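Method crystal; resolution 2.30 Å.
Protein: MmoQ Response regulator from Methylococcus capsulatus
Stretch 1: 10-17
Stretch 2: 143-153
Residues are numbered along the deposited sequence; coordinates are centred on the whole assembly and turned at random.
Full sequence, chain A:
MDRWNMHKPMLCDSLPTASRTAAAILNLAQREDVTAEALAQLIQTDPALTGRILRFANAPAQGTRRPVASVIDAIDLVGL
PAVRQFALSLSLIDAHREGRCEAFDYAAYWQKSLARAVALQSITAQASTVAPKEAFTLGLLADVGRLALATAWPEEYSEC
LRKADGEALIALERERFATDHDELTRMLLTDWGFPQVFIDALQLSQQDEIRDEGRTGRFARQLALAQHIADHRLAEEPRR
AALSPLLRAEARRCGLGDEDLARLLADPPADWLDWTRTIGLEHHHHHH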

# COMPACT_ATOMS: atom_id res chain seq x y z
N MSE A 10 -9.74 -8.73 -9.22
CA MSE A 10 -9.67 -7.29 -9.08
C MSE A 10 -10.71 -6.78 -8.08
O MSE A 10 -11.91 -6.81 -8.35
N LEU A 11 -10.25 -6.34 -6.91
CA LEU A 11 -11.13 -5.68 -5.94
C LEU A 11 -10.66 -4.26 -5.73
O LEU A 11 -9.45 -4.00 -5.67
N CYS A 12 -11.59 -3.33 -5.61
CA CYS A 12 -11.18 -1.98 -5.25
C CYS A 12 -12.27 -1.28 -4.44
O CYS A 12 -12.05 -0.94 -3.28
N ASP A 13 -13.45 -1.11 -5.03
CA ASP A 13 -14.53 -0.42 -4.35
C ASP A 13 -14.88 -1.09 -3.03
O ASP A 13 -15.28 -0.42 -2.08
N SER A 14 -14.71 -2.40 -2.95
CA SER A 14 -15.18 -3.17 -1.81
C SER A 14 -14.15 -3.28 -0.68
O SER A 14 -14.45 -3.86 0.38
N LEU A 15 -12.94 -2.78 -0.88
CA LEU A 15 -11.94 -2.91 0.18
C LEU A 15 -12.34 -2.03 1.38
O LEU A 15 -12.71 -0.86 1.22
N PRO A 16 -12.27 -2.59 2.60
CA PRO A 16 -12.72 -1.82 3.77
C PRO A 16 -11.73 -0.74 4.19
O PRO A 16 -10.56 -0.73 3.78
N THR A 17 -12.24 0.17 5.02
CA THR A 17 -11.44 1.19 5.68
C THR A 17 -11.68 1.02 7.18
O THR A 17 -12.76 0.59 7.58
N ASP A 143 1.36 -4.14 0.09
CA ASP A 143 0.77 -5.48 0.23
C ASP A 143 -0.75 -5.44 0.32
O ASP A 143 -1.38 -6.25 1.01
N VAL A 144 -1.33 -4.51 -0.43
CA VAL A 144 -2.77 -4.38 -0.49
C VAL A 144 -3.44 -5.67 -1.00
O VAL A 144 -4.62 -5.90 -0.77
N GLY A 145 -2.67 -6.51 -1.69
CA GLY A 145 -3.16 -7.83 -2.05
C GLY A 145 -3.62 -8.68 -0.86
O GLY A 145 -4.49 -9.54 -1.01
N ARG A 146 -3.05 -8.45 0.32
CA ARG A 146 -3.48 -9.18 1.51
C ARG A 146 -4.90 -8.79 1.90
O ARG A 146 -5.76 -9.65 2.11
N LEU A 147 -5.13 -7.48 1.99
CA LEU A 147 -6.47 -6.94 2.24
C LEU A 147 -7.48 -7.50 1.23
O LEU A 147 -8.59 -7.89 1.60
N ALA A 148 -7.10 -7.54 -0.04
CA ALA A 148 -7.99 -8.00 -1.10
C ALA A 148 -8.41 -9.46 -0.95
O ALA A 148 -9.56 -9.80 -1.15
N LEU A 149 -7.47 -10.34 -0.61
CA LEU A 149 -7.84 -11.74 -0.45
C LEU A 149 -8.75 -11.91 0.76
O LEU A 149 -9.72 -12.67 0.71
N ALA A 150 -8.41 -11.22 1.86
CA ALA A 150 -9.19 -11.30 3.09
C ALA A 150 -10.61 -10.81 2.83
O ALA A 150 -11.57 -11.34 3.37
N THR A 151 -10.74 -9.79 2.00
CA THR A 151 -12.03 -9.23 1.66
C THR A 151 -12.82 -10.13 0.71
O THR A 151 -14.01 -10.36 0.92
N ALA A 152 -12.15 -10.65 -0.32
CA ALA A 152 -12.79 -11.48 -1.34
C ALA A 152 -13.23 -12.84 -0.80
O ALA A 152 -14.36 -13.26 -1.04
N TRP A 153 -12.34 -13.52 -0.08
CA TRP A 153 -12.64 -14.88 0.38
C TRP A 153 -12.43 -15.05 1.89
O TRP A 153 -11.57 -15.80 2.32

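An irregular segment can pack against a helix without a single hydrogen bond between them, provided that its apolar side chains meet one face of the helix and the side-chain hydroxyls find their partners without bridging the two segments. The contact between residues 10-17 and the helix of 143-153 in MmoQ illustrates the principle, burying 362 Å² in total.

At the start of stretch 2, Asp143 lies out of reach of the loop, and its OD2 forms a salt bridge with Arg146 NE at 3.6 Å. Val144, chi1 p, is the first to touch: its CG2 lies 4.2 Å from Leu15 CD1. Gly145 has no side chain to offer and makes no contact. One turn on from Val144, Leu147 points toward the loop with both chi angles between wells, and its CD1 is 3.9 Å from Leu15 CB and also 3.9 Å from Pro16 CD.

At Ala148 the loop comes close to the helix backbone. Leu15, m and t, has a CA-to-CB bond directed sideways, yet the end of its side chain comes nearer, bringing CD2 within 3.6 Å of Ala148 CA. Leu11, m and p, points toward the helix and sets its CD2 3.6 Å from Ala148 O, a carbonyl already accepting the backbone hydrogen bond from Ala152 N. Leu149 turns away.

Thr151, chi1 m, shows how a polar residue joins such an interface. Its OG1 donates to Leu147 O at 2.7 Å, so the hydroxyl is satisfied within the helix even though Pro16 CD packs 3.3 Å from OG1. Its methyl CG2 meets Ser14 O at 3.6 Å and Leu11 CD2 at 4.0 Å; Ser14 OG is hydrogen-bonded elsewhere in the structure. Finally, Ala152 CB closes the contact, 3.6 Å from Leu11 CD2, and Trp153 leaves helical geometry without reaching the loop.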

# COMPACT_ATOMS: atom_id res chain seq x y z
CB MSE A 10 -9.90 -6.67 -10.46
CG MSE A 10 -10.01 -5.19 -10.47
SE MSE A 10 -8.35 -4.31 -10.02
CE MSE A 10 -9.19 -2.79 -9.17
CB LEU A 11 -11.15 -6.40 -4.57
CG LEU A 11 -11.90 -7.72 -4.46
CD1 LEU A 11 -11.11 -8.83 -5.17
CD2 LEU A 11 -12.16 -8.09 -3.00
CB CYS A 12 -10.77 -1.17 -6.49
SG CYS A 12 -9.99 0.41 -6.10
CB ASP A 13 -15.76 -0.30 -5.24
CG ASP A 13 -15.52 0.56 -6.48
OD1 ASP A 13 -14.54 1.35 -6.50
OD2 ASP A 13 -16.31 0.46 -7.44
CB SER A 14 -15.58 -4.58 -2.24
OG SER A 14 -14.42 -5.38 -2.50
CB LEU A 15 -10.54 -2.55 -0.33
CG LEU A 15 -10.00 -3.35 -1.54
CD1 LEU A 15 -8.71 -2.72 -2.05
CD2 LEU A 15 -9.77 -4.83 -1.21
CB PRO A 16 -12.82 -2.89 4.86
CG PRO A 16 -11.75 -3.88 4.46
CD PRO A 16 -11.79 -3.93 2.97
CB THR A 17 -11.90 2.57 5.25
OG1 THR A 17 -11.65 2.74 3.85
CG2 THR A 17 -11.18 3.67 6.05
CB ASP A 143 1.39 -6.26 1.40
CG ASP A 143 1.22 -5.58 2.73
OD1 ASP A 143 0.55 -4.52 2.81
OD2 ASP A 143 1.78 -6.09 3.73
CB VAL A 144 -3.19 -3.16 -1.35
CG1 VAL A 144 -2.96 -3.43 -2.84
CG2 VAL A 144 -4.63 -2.80 -1.09
CB ARG A 146 -2.56 -8.92 2.70
CG ARG A 146 -1.13 -9.40 2.55
CD ARG A 146 -0.42 -9.24 3.88
NE ARG A 146 1.00 -9.56 3.79
CZ ARG A 146 1.53 -10.76 4.06
NH1 ARG A 146 0.76 -11.78 4.44
NH2 ARG A 146 2.84 -10.93 3.94
CB LEU A 147 -6.44 -5.42 2.10
CG LEU A 147 -7.15 -4.50 3.10
CD1 LEU A 147 -7.93 -3.46 2.36
CD2 LEU A 147 -8.04 -5.25 4.11
CB ALA A 148 -7.37 -7.75 -2.47
CB LEU A 149 -6.59 -12.60 -0.25
CG LEU A 149 -5.79 -12.90 -1.50
CD1 LEU A 149 -4.56 -13.75 -1.13
CD2 LEU A 149 -6.68 -13.59 -2.51
CB ALA A 150 -8.53 -10.48 4.20
CB THR A 151 -11.88 -7.86 1.02
OG1 THR A 151 -11.13 -7.01 1.90
CG2 THR A 151 -13.25 -7.24 0.77
CB ALA A 152 -11.86 -11.67 -2.55
CB TRP A 153 -11.77 -15.89 -0.38
CG TRP A 153 -11.88 -15.77 -1.85
CD1 TRP A 153 -11.02 -15.12 -2.69
CD2 TRP A 153 -12.91 -16.32 -2.68
NE1 TRP A 153 -11.46 -15.23 -4.00
CE2 TRP A 153 -12.61 -15.96 -4.02
CE3 TRP A 153 -14.05 -17.09 -2.43
CZ2 TRP A 153 -13.41 -16.34 -5.08
CZ3 TRP A 153 -14.85 -17.47 -3.50
CH2 TRP A 153 -14.53 -17.09 -4.81